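Side-chain contacts in Cg9734-pa (PDB 2BK9), which binds heme with two axial histidines on the iron and probably carries oxygen: residues K10-I15 with S121-S126; A25-Q30 with N107-V112; G80-L85 with V135-A140. The protein carries 1 engineered substitution. All coordinates share one frame; numbering follows the deposited sequence. Where two conformers were deposited one is given.

In the fold
The three contacts tie together an all-helical globin chain at different depths. Contact 2 (25-30 with 107-112) lies deepest, its centre about 8 Å from the chain centre, and reaches the porphyrin through Leu109. Contact 1 (10-15 with 121-126) sits farther out, its centre about 17 Å from that of contact 2, and along the chain it encloses it. Contact 3 (80-85 with 135-140) lies across the chain centre from contact 2, centres about 20 Å apart, with the Val138 side chain about 7 Å from the heme; even so the two meet, in a salt bridge of 2.5 Å from Lys110 NZ to Asp136 OD1. Contacts 1 and 3 share helix 125-143 without touching.

Contact 1. Residues K10-I15 with S121-S126; sequences KKTWEI and SSLDES. Engineered in segment 121-126: Ser121 (natural residue Cys).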
loop_
_atom_site.group_PDB
_atom_site.type_symbol
_atom_site.label_atom_id
_atom_site.label_comp_id
_atom_site.label_asym_id
_atom_site.label_seq_id
_atom_site.Cartn_x
_atom_site.Cartn_y
_atom_site.Cartn_z
ATOM N N LYS A 10 -6.558 11.167 8.086
ATOM C CA LYS A 10 -5.530 12.185 7.948
ATOM C C LYS A 10 -4.665 12.312 9.182
ATOM O O LYS A 10 -3.436 12.358 9.095
ATOM C CB LYS A 10 -6.123 13.519 7.531
ATOM C CG LYS A 10 -6.607 13.526 6.105
ATOM C CD LYS A 10 -7.071 14.913 5.705
ATOM C CE LYS A 10 -7.447 14.969 4.257
ATOM N NZ LYS A 10 -7.218 16.370 3.810
ATOM N N LYS A 11 -5.295 12.404 10.329
ATOM C CA LYS A 11 -4.557 12.639 11.552
ATOM C C LYS A 11 -3.713 11.411 11.932
ATOM O O LYS A 11 -2.574 11.567 12.329
ATOM C CB LYS A 11 -5.481 13.009 12.681
ATOM C CG LYS A 11 -6.200 14.347 12.568
ATOM C CD LYS A 11 -5.290 15.545 12.290
ATOM C CE LYS A 11 -4.281 15.775 13.399
ATOM N NZ LYS A 11 -3.413 16.932 13.131
ATOM N N THR A 12 -4.259 10.206 11.830
ATOM C CA THR A 12 -3.475 9.014 12.185
ATOM C C THR A 12 -2.362 8.742 11.189
ATOM O O THR A 12 -1.330 8.202 11.588
ATOM C CB THR A 12 -4.371 7.774 12.362
ATOM O OG1 THR A 12 -5.134 7.517 11.169
ATOM C CG2 THR A 12 -5.308 7.910 13.544
ATOM N N TRP A 13 -2.521 9.149 9.943
ATOM C CA TRP A 13 -1.476 8.983 8.948
ATOM C C TRP A 13 -0.230 9.811 9.260
ATOM O O TRP A 13 0.849 9.418 8.873
ATOM C CB TRP A 13 -2.038 9.402 7.584
ATOM C CG TRP A 13 -1.108 9.359 6.441
ATOM C CD1 TRP A 13 -0.810 10.396 5.632
ATOM C CD2 TRP A 13 -0.427 8.231 5.892
ATOM N NE1 TRP A 13 0.011 9.981 4.612
ATOM C CE2 TRP A 13 0.291 8.668 4.758
ATOM C CE3 TRP A 13 -0.317 6.885 6.252
ATOM C CZ2 TRP A 13 1.045 7.788 3.987
ATOM C CZ3 TRP A 13 0.464 6.052 5.498
ATOM C CH2 TRP A 13 1.124 6.501 4.364
ATOM N N GLU A 14 -0.402 10.924 9.982
ATOM C CA GLU A 14 0.722 11.795 10.252
ATOM C C GLU A 14 1.869 11.027 10.901
ATOM O O GLU A 14 3.023 11.384 10.689
ATOM C CB GLU A 14 0.325 12.972 11.160
ATOM C CG GLU A 14 -0.638 13.919 10.490
ATOM C CD GLU A 14 -1.066 15.062 11.375
ATOM O OE1 GLU A 14 -0.542 15.230 12.489
ATOM O OE2 GLU A 14 -1.946 15.830 10.959
ATOM N N ILE A 15 1.580 10.057 11.762
ATOM C CA ILE A 15 2.640 9.348 12.481
ATOM C C ILE A 15 3.489 8.501 11.516
ATOM O O ILE A 15 4.683 8.752 11.379
ATOM C CB ILE A 15 2.054 8.582 13.651
ATOM C CG1 ILE A 15 1.573 9.577 14.691
ATOM C CG2 ILE A 15 3.066 7.623 14.238
ATOM C CD1 ILE A 15 0.747 8.966 15.805
ATOM N N SER A 121 0.176 3.672 14.401
ATOM C CA SER A 121 -0.692 4.719 14.928
ATOM C C SER A 121 -1.556 4.243 16.070
ATOM O O SER A 121 -2.458 4.969 16.502
ATOM C CB SER A 121 -1.519 5.307 13.816
ATOM O OG SER A 121 -0.671 5.928 12.900
ATOM N N SER A 122 -1.308 3.043 16.572
ATOM C CA SER A 122 -2.074 2.490 17.687
ATOM C C SER A 122 -3.557 2.588 17.433
ATOM O O SER A 122 -4.314 3.105 18.250
ATOM C CB SER A 122 -1.692 3.133 19.000
ATOM O OG SER A 122 -0.288 2.974 19.270
ATOM N N LEU A 123 -3.989 2.058 16.290
ATOM C CA LEU A 123 -5.382 2.147 15.884
ATOM C C LEU A 123 -6.217 1.171 16.679
ATOM O O LEU A 123 -5.875 0.009 16.762
ATOM C CB LEU A 123 -5.539 1.840 14.418
ATOM C CG LEU A 123 -4.754 2.701 13.432
ATOM C CD1 LEU A 123 -4.995 2.206 12.027
ATOM C CD2 LEU A 123 -5.076 4.160 13.540
ATOM N N ASP A 124 -7.332 1.644 17.219
ATOM C CA ASP A 124 -8.311 0.748 17.812
ATOM C C ASP A 124 -9.100 0.053 16.696
ATOM O O ASP A 124 -8.872 0.320 15.530
ATOM C CB ASP A 124 -9.184 1.448 18.853
ATOM C CG ASP A 124 -10.144 2.442 18.282
ATOM O OD1 ASP A 124 -10.524 2.346 17.109
ATOM O OD2 ASP A 124 -10.573 3.360 19.040
ATOM N N GLU A 125 -9.994 -0.858 17.072
ATOM C CA GLU A 125 -10.660 -1.624 16.038
ATOM C C GLU A 125 -11.463 -0.757 15.105
ATOM O O GLU A 125 -11.493 -1.009 13.913
ATOM C CB GLU A 125 -11.561 -2.678 16.638
ATOM C CG GLU A 125 -10.871 -3.869 17.181
ATOM C CD GLU A 125 -11.875 -4.888 17.732
ATOM O OE1 GLU A 125 -12.934 -4.533 18.314
ATOM O OE2 GLU A 125 -11.524 -6.072 17.645
ATOM N N SER A 126 -12.161 0.245 15.635
ATOM C CA SER A 126 -12.979 1.112 14.802
ATOM C C SER A 126 -12.108 1.926 13.853
ATOM O O SER A 126 -12.464 2.120 12.700
ATOM C CB SER A 126 -13.785 2.052 15.676
ATOM O OG SER A 126 -14.756 1.359 16.437
#
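Thr12 and Ser121 meet where the turn after one helix is fastened to the side of another. Ser121, an engineered residue that is cysteine in the natural sequence, donates its hydroxyl to the backbone carbonyl of Thr12, with OG 2.7 Å from O. OG approaches the oxygen from off the C=O line, at a C=O...OG angle of 137°, and 34° from the carbonyl plane. Ser121 CB rests against Thr12 CB at 4.0 Å, and the CB of Ile15 approaches Ser121 OG at 3.9 Å from the next turn of the helix.

Leu123 adds the apolar half. Its side chain and that of Thr12 run obliquely past each other, and a single methyl, CD2, does the touching: it lies 3.8 Å from Thr12 CG2 and 3.9 Å from Thr12 CB. The first torsion of Thr12 (chi1 57°) sets OG1 between its backbone N and carbonyl carbon, which turns the hydroxyl back to its own helix, where it bonds to Leu8 O, while Trp131 NE1 bonds to the same oxygen. The methyl is thereby left to face the leucine.

The turn 121-124 is the globin GH corner, built on a Schellman motif with Ser122 at positive phi as its C-prime residue; it ends helix 103-120 and leads by way of Asp124, the N-cap, into helix 125-143. Helix 3-17, the A helix, thus leans on the junction between these two helices, while its Trp13 packs against Ile66, Phe69 and Ile73 of helix 56-75 and against Leu117 of helix 103-120.

Contact 2. Residues A25-Q30 with N107-V112; sequences AAILTQ and NQLKGV. With HEM (protoporphyrin IX containing Fe), chain B.
The short helical segments 25-30 and 107-112 run at 135° to each other with their axes 9.5 Å apart, and their backbones come nearest at Ile27 and Val112, whose CA atoms are 6.1 Å apart. Val112 fills the space between them. Its CG1, anti to the backbone N (chi1 163°), points at the neighbouring helix and comes within 3.2 Å of the carbonyl oxygen of Ile27, a close approach for a methyl group. The extended side chain of Gln30 and that of Val112 come from opposite directions. CB, CG and one face of the Gln30 amide all lie on the valine fork, both methyls sitting over that face, with Val112 CG2 3.7 Å from Gln30 OE1. The amide is engaged at both ends beyond this contact: OE1 accepts from Arg34 NE and NE2 donates to Asp115 OD2, and these bonds fix its rotation.

In globin terms these are helices B and G, a pair whose packing forms part of the wall of the heme pocket. Leu109 carries the contact into that pocket by dividing its two methyls. CD1 meets Ile27 CG2 at 3.7 Å, the two side chains crossing at about a right angle, whereas CD2 is turned to the porphyrin and lies 3.6 Å from the vinyl carbon CAB of the heme. The side chains of His61 and His96, the two axial ligands of the iron, lie about 6 and 7 Å from that of Leu109. Around this buried core, Ile27 also packs on Ile113 and Val116 of helix 103-120, and Phe31 of helix 20-34 rests on Leu109.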
loop_
_atom_site.group_PDB
_atom_site.type_symbol
_atom_site.label_atom_id
_atom_site.label_comp_id
_atom_site.label_asym_id
_atom_site.label_seq_id
_atom_site.Cartn_x
_atom_site.Cartn_y
_atom_site.Cartn_z
ATOM N N ALA A 25 9.737 0.378 4.962
ATOM C CA ALA A 25 10.536 -0.823 5.166
ATOM C C ALA A 25 9.803 -1.823 6.052
ATOM O O ALA A 25 9.929 -3.028 5.836
ATOM C CB ALA A 25 11.857 -0.499 5.788
ATOM N N ALA A 26 9.018 -1.345 7.012
ATOM C CA ALA A 26 8.232 -2.263 7.842
ATOM C C ALA A 26 7.213 -3.016 6.986
ATOM O O ALA A 26 7.009 -4.224 7.131
ATOM C CB ALA A 26 7.553 -1.525 8.984
ATOM N N ILE A 27 6.543 -2.304 6.097
ATOM C CA ILE A 27 5.606 -2.907 5.184
ATOM C C ILE A 27 6.299 -3.927 4.300
ATOM O O ILE A 27 5.876 -5.094 4.200
ATOM C CB ILE A 27 4.886 -1.843 4.345
ATOM C CG1 ILE A 27 3.977 -0.982 5.211
ATOM C CG2 ILE A 27 4.147 -2.481 3.184
ATOM C CD1 ILE A 27 3.426 0.262 4.531
ATOM N N LEU A 28 7.365 -3.510 3.620
ATOM C CA LEU A 28 7.915 -4.389 2.609
ATOM C C LEU A 28 8.718 -5.543 3.190
ATOM O O LEU A 28 8.652 -6.650 2.666
ATOM C CB LEU A 28 8.640 -3.494 1.608
ATOM C CG LEU A 28 8.845 -3.978 0.215
ATOM C CD1 LEU A 28 7.544 -4.309 -0.501
ATOM C CD2 LEU A 28 9.658 -3.001 -0.581
ATOM N N THR A 29 9.447 -5.331 4.280
ATOM C CA THR A 29 10.075 -6.478 4.919
ATOM C C THR A 29 9.032 -7.498 5.392
ATOM O O THR A 29 9.256 -8.694 5.246
ATOM C CB THR A 29 11.020 -6.140 6.067
ATOM O OG1 THR A 29 10.312 -5.461 7.103
ATOM C CG2 THR A 29 12.222 -5.343 5.610
ATOM N N GLN A 30 7.904 -7.036 5.933
ATOM C CA GLN A 30 6.900 -7.972 6.409
ATOM C C GLN A 30 6.290 -8.744 5.237
ATOM O O GLN A 30 6.037 -9.938 5.327
ATOM C CB GLN A 30 5.813 -7.251 7.245
ATOM C CG GLN A 30 4.717 -8.215 7.712
ATOM C CD GLN A 30 3.541 -7.676 8.514
ATOM O OE1 GLN A 30 2.586 -8.432 8.781
ATOM N NE2 GLN A 30 3.578 -6.434 8.961
ATOM N N ASN A 107 -3.357 -8.877 -2.170
ATOM C CA ASN A 107 -4.051 -9.160 -0.914
ATOM C C ASN A 107 -3.065 -9.501 0.201
ATOM O O ASN A 107 -3.291 -9.131 1.357
ATOM C CB ASN A 107 -5.105 -10.231 -1.116
ATOM C CG ASN A 107 -6.327 -9.700 -1.803
ATOM O OD1 ASN A 107 -6.696 -8.532 -1.643
ATOM N ND2 ASN A 107 -6.974 -10.558 -2.610
ATOM N N GLN A 108 -1.952 -10.149 -0.130
ATOM C CA GLN A 108 -0.867 -10.363 0.806
ATOM C C GLN A 108 -0.349 -9.014 1.336
ATOM O O GLN A 108 -0.190 -8.810 2.541
ATOM C CB GLN A 108 0.264 -11.166 0.128
ATOM C CG GLN A 108 -0.065 -12.618 -0.059
ATOM C CD GLN A 108 0.924 -13.334 -0.960
ATOM O OE1 GLN A 108 1.700 -12.707 -1.676
ATOM N NE2 GLN A 108 0.900 -14.653 -0.931
ATOM N N LEU A 109 -0.099 -8.066 0.436
ATOM C CA LEU A 109 0.388 -6.770 0.841
ATOM C C LEU A 109 -0.654 -6.016 1.652
ATOM O O LEU A 109 -0.307 -5.286 2.582
ATOM C CB LEU A 109 0.815 -5.952 -0.396
ATOM C CG LEU A 109 1.497 -4.629 -0.066
ATOM C CD1 LEU A 109 2.810 -4.787 0.629
ATOM C CD2 LEU A 109 1.684 -3.782 -1.306
ATOM N N LYS A 110 -1.908 -6.185 1.291
ATOM C CA LYS A 110 -3.000 -5.450 1.945
ATOM C C LYS A 110 -3.006 -5.696 3.450
ATOM O O LYS A 110 -3.094 -4.767 4.263
ATOM C CB LYS A 110 -4.344 -5.887 1.354
ATOM C CG LYS A 110 -5.585 -5.210 1.841
ATOM C CD LYS A 110 -6.845 -5.895 1.190
ATOM C CE LYS A 110 -8.086 -5.044 1.158
ATOM N NZ LYS A 110 -9.227 -5.955 0.845
ATOM N N GLY A 111 -2.946 -6.964 3.843
ATOM C CA GLY A 111 -2.986 -7.273 5.234
ATOM C C GLY A 111 -1.785 -6.749 5.967
ATOM O O GLY A 111 -1.872 -6.319 7.102
ATOM N N VAL A 112 -0.644 -6.726 5.300
ATOM C CA VAL A 112 0.596 -6.225 5.900
ATOM C C VAL A 112 0.541 -4.725 6.063
ATOM O O VAL A 112 0.939 -4.214 7.106
ATOM C CB VAL A 112 1.757 -6.640 5.044
ATOM C CG1 VAL A 112 2.965 -5.840 5.362
ATOM C CG2 VAL A 112 1.986 -8.170 5.102
HETATM C CHA HEM B . 7.144 -1.080 -9.244
HETATM C CHB HEM B . 3.914 1.112 -6.436
HETATM C CHC HEM B . 2.560 -3.166 -4.835
HETATM C CHD HEM B . 6.060 -5.305 -7.268
HETATM C C1A HEM B . 6.334 -0.137 -8.668
HETATM C C2A HEM B . 6.262 1.269 -9.069
HETATM C C3A HEM B . 5.344 1.901 -8.303
HETATM C C4A HEM B . 4.863 0.903 -7.390
HETATM C CMA HEM B . 4.856 3.363 -8.289
HETATM C CAA HEM B . 7.106 1.870 -10.199
HETATM C CBA HEM B . 6.534 1.489 -11.564
HETATM C CGA HEM B . 7.498 2.011 -12.596
HETATM O O1A HEM B . 8.558 1.362 -12.841
HETATM O O2A HEM B . 7.208 3.066 -13.184
HETATM C C1B HEM B . 3.286 0.138 -5.697
HETATM C C2B HEM B . 2.164 0.382 -4.834
HETATM C C3B HEM B . 1.783 -0.829 -4.384
HETATM C C4B HEM B . 2.608 -1.824 -4.999
HETATM C CMB HEM B . 1.601 1.741 -4.528
HETATM C CAB HEM B . 0.629 -1.168 -3.521
HETATM C CBB HEM B . 0.143 -0.415 -2.553
HETATM C C1C HEM B . 3.368 -4.133 -5.346
HETATM C C2C HEM B . 3.267 -5.571 -5.122
HETATM C C3C HEM B . 4.281 -6.168 -5.747
HETATM C C4C HEM B . 5.020 -5.131 -6.418
HETATM C CMC HEM B . 2.152 -6.229 -4.309
HETATM C CAC HEM B . 4.547 -7.650 -5.735
HETATM C CBC HEM B . 5.709 -8.256 -5.858
HETATM C C1D HEM B . 6.687 -4.359 -8.009
HETATM C C2D HEM B . 7.690 -4.609 -8.955
HETATM C C3D HEM B . 8.033 -3.359 -9.540
HETATM C C4D HEM B . 7.163 -2.405 -8.908
HETATM C CMD HEM B . 8.332 -5.954 -9.247
HETATM C CAD HEM B . 9.068 -3.143 -10.612
HETATM C CBD HEM B . 10.446 -3.024 -10.041
HETATM C CGD HEM B . 11.511 -2.834 -11.074
HETATM O O1D HEM B . 12.714 -2.882 -10.723
HETATM O O2D HEM B . 11.170 -2.625 -12.269
HETATM N NA HEM B . 5.446 -0.337 -7.665
HETATM N NB HEM B . 3.556 -1.232 -5.791
HETATM N NC HEM B . 4.451 -3.893 -6.151
HETATM N ND HEM B . 6.366 -3.019 -7.999
HETATM FE FE HEM B . 4.989 -2.105 -6.893
#

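Contact 3. Residues G80-L85 with V135-A140; sequences GDLEKL and VDHVYA
His137 reaches from segment 135-140 of helix 125-143 toward the first turns of helix 81-96. From CB, CG stands anti to the backbone N (chi1 -177°), which carries the ring out to two leucines that approach it from the same side. CD2 lies 4.0 Å from Leu85 CD1. Farther out, CE1 and NE2 both meet Leu82 CD2, at 4.1 and 4.0 Å, and each leucine crosses the histidine side chain at about a right angle. At the tip, NE2 holds a water in the plane of the ring at 2.8 Å, and this water donates a hydrogen bond to the Leu82 carbonyl oxygen, also at 2.8 Å.

Deeper in, Leu85 CD2 faces Val138 CG1 at 4.4 Å, and Leu85 also packs on Ser72 and Val75 of helix 56-75. Helices 81-96 and 125-143 are the globin F and H helices, F being the one that ends in the axial His96. Two different means join them here: the buried side relies on loose apolar contact between leucine and valine methyls, while the exposed imidazole is held to the backbone of the F helix through solvent, by one water in its ring plane.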
loop_
_atom_site.group_PDB
_atom_site.type_symbol
_atom_site.label_atom_id
_atom_site.label_comp_id
_atom_site.label_asym_id
_atom_site.label_seq_id
_atom_site.Cartn_x
_atom_site.Cartn_y
_atom_site.Cartn_z
ATOM N N GLY A 80 -13.634 15.915 -6.309
ATOM C CA GLY A 80 -12.751 15.188 -7.179
ATOM C C GLY A 80 -12.074 13.995 -6.540
ATOM O O GLY A 80 -11.285 13.319 -7.188
ATOM N N ASP A 81 -12.408 13.687 -5.306
ATOM C CA ASP A 81 -11.763 12.600 -4.601
ATOM C C ASP A 81 -11.865 11.266 -5.325
ATOM O O ASP A 81 -10.869 10.569 -5.522
ATOM C CB ASP A 81 -12.307 12.464 -3.129
ATOM C CG ASP A 81 -13.856 12.397 -2.999
ATOM O OD1 ASP A 81 -14.630 12.496 -3.942
ATOM O OD2 ASP A 81 -14.365 12.313 -1.856
ATOM N N LEU A 82 -13.075 10.856 -5.695
ATOM C CA LEU A 82 -13.270 9.551 -6.308
ATOM C C LEU A 82 -12.517 9.440 -7.633
ATOM O O LEU A 82 -11.879 8.435 -7.936
ATOM C CB LEU A 82 -14.746 9.260 -6.506
ATOM C CG LEU A 82 -15.543 9.161 -5.201
ATOM C CD1 LEU A 82 -17.015 8.901 -5.550
ATOM C CD2 LEU A 82 -15.051 8.114 -4.258
ATOM N N GLU A 83 -12.578 10.513 -8.399
ATOM C CA GLU A 83 -11.884 10.597 -9.681
ATOM C C GLU A 83 -10.368 10.500 -9.505
ATOM O O GLU A 83 -9.684 9.800 -10.242
ATOM C CB GLU A 83 -12.241 11.914 -10.373
ATOM C CG GLU A 83 -13.700 12.049 -10.751
ATOM C CD GLU A 83 -14.646 12.639 -9.694
ATOM O OE1 GLU A 83 -14.382 12.618 -8.478
ATOM O OE2 GLU A 83 -15.707 13.166 -10.126
ATOM N N LYS A 84 -9.852 11.252 -8.542
ATOM C CA LYS A 84 -8.420 11.264 -8.343
ATOM C C LYS A 84 -7.916 9.927 -7.817
ATOM O O LYS A 84 -6.842 9.459 -8.242
ATOM C CB LYS A 84 -8.037 12.393 -7.407
ATOM C CG LYS A 84 -8.149 13.775 -8.024
ATOM C CD LYS A 84 -7.962 14.898 -7.010
ATOM C CE LYS A 84 -7.991 16.278 -7.665
ATOM N NZ LYS A 84 -6.936 16.541 -8.617
ATOM N N LEU A 85 -8.677 9.273 -6.944
ATOM C CA LEU A 85 -8.303 7.926 -6.494
ATOM C C LEU A 85 -8.312 6.933 -7.643
ATOM O O LEU A 85 -7.440 6.086 -7.780
ATOM C CB LEU A 85 -9.198 7.446 -5.365
ATOM C CG LEU A 85 -9.073 8.195 -4.050
ATOM C CD1 LEU A 85 -10.159 7.778 -3.102
ATOM C CD2 LEU A 85 -7.702 7.970 -3.428
ATOM N N VAL A 135 -8.538 1.276 2.199
ATOM C CA VAL A 135 -7.755 0.331 1.464
ATOM C C VAL A 135 -8.621 -0.553 0.565
ATOM O O VAL A 135 -8.239 -0.848 -0.581
ATOM C CB VAL A 135 -6.848 -0.486 2.419
ATOM C CG1 VAL A 135 -6.086 -1.546 1.682
ATOM C CG2 VAL A 135 -5.873 0.430 3.116
ATOM N N ASP A 136 -9.762 -0.996 1.057
ATOM C CA ASP A 136 -10.644 -1.777 0.215
ATOM C C ASP A 136 -11.123 -0.996 -0.979
ATOM O O ASP A 136 -11.264 -1.539 -2.079
ATOM C CB ASP A 136 -11.843 -2.251 1.019
ATOM C CG ASP A 136 -11.517 -3.332 1.973
ATOM O OD1 ASP A 136 -10.430 -3.951 1.863
ATOM O OD2 ASP A 136 -12.320 -3.609 2.881
ATOM N N HIS A 137 -11.386 0.292 -0.819
ATOM C CA HIS A 137 -11.773 1.132 -1.937
ATOM C C HIS A 137 -10.724 1.162 -2.992
ATOM O O HIS A 137 -10.984 0.955 -4.187
ATOM C CB HIS A 137 -12.135 2.540 -1.483
ATOM C CG HIS A 137 -12.612 3.399 -2.594
ATOM N ND1 HIS A 137 -13.908 3.356 -3.046
ATOM C CD2 HIS A 137 -11.942 4.220 -3.429
ATOM C CE1 HIS A 137 -14.032 4.192 -4.059
ATOM N NE2 HIS A 137 -12.850 4.718 -4.330
ATOM N N VAL A 138 -9.486 1.423 -2.579
ATOM C CA VAL A 138 -8.445 1.515 -3.582
ATOM C C VAL A 138 -8.157 0.154 -4.228
ATOM O O VAL A 138 -7.850 0.089 -5.397
ATOM C CB VAL A 138 -7.184 2.288 -3.122
ATOM C CG1 VAL A 138 -7.573 3.648 -2.604
ATOM C CG2 VAL A 138 -6.446 1.563 -2.141
ATOM N N TYR A 139 -8.295 -0.916 -3.471
ATOM C CA TYR A 139 -8.153 -2.278 -4.041
ATOM C C TYR A 139 -9.241 -2.574 -5.053
ATOM O O TYR A 139 -8.976 -3.282 -6.043
ATOM C CB TYR A 139 -8.124 -3.328 -2.938
ATOM C CG TYR A 139 -6.727 -3.614 -2.494
ATOM C CD1 TYR A 139 -5.815 -2.607 -2.154
ATOM C CD2 TYR A 139 -6.259 -4.903 -2.432
ATOM C CE1 TYR A 139 -4.520 -2.852 -1.773
ATOM C CE2 TYR A 139 -4.917 -5.157 -2.046
ATOM C CZ TYR A 139 -4.059 -4.118 -1.774
ATOM O OH TYR A 139 -2.753 -4.331 -1.408
ATOM N N ALA A 140 -10.454 -2.064 -4.847
ATOM C CA ALA A 140 -11.505 -2.194 -5.868
ATOM C C ALA A 140 -11.031 -1.594 -7.180
ATOM O O ALA A 140 -11.278 -2.155 -8.238
HETATM O O HOH W 1 -12.765 6.023 -6.808
#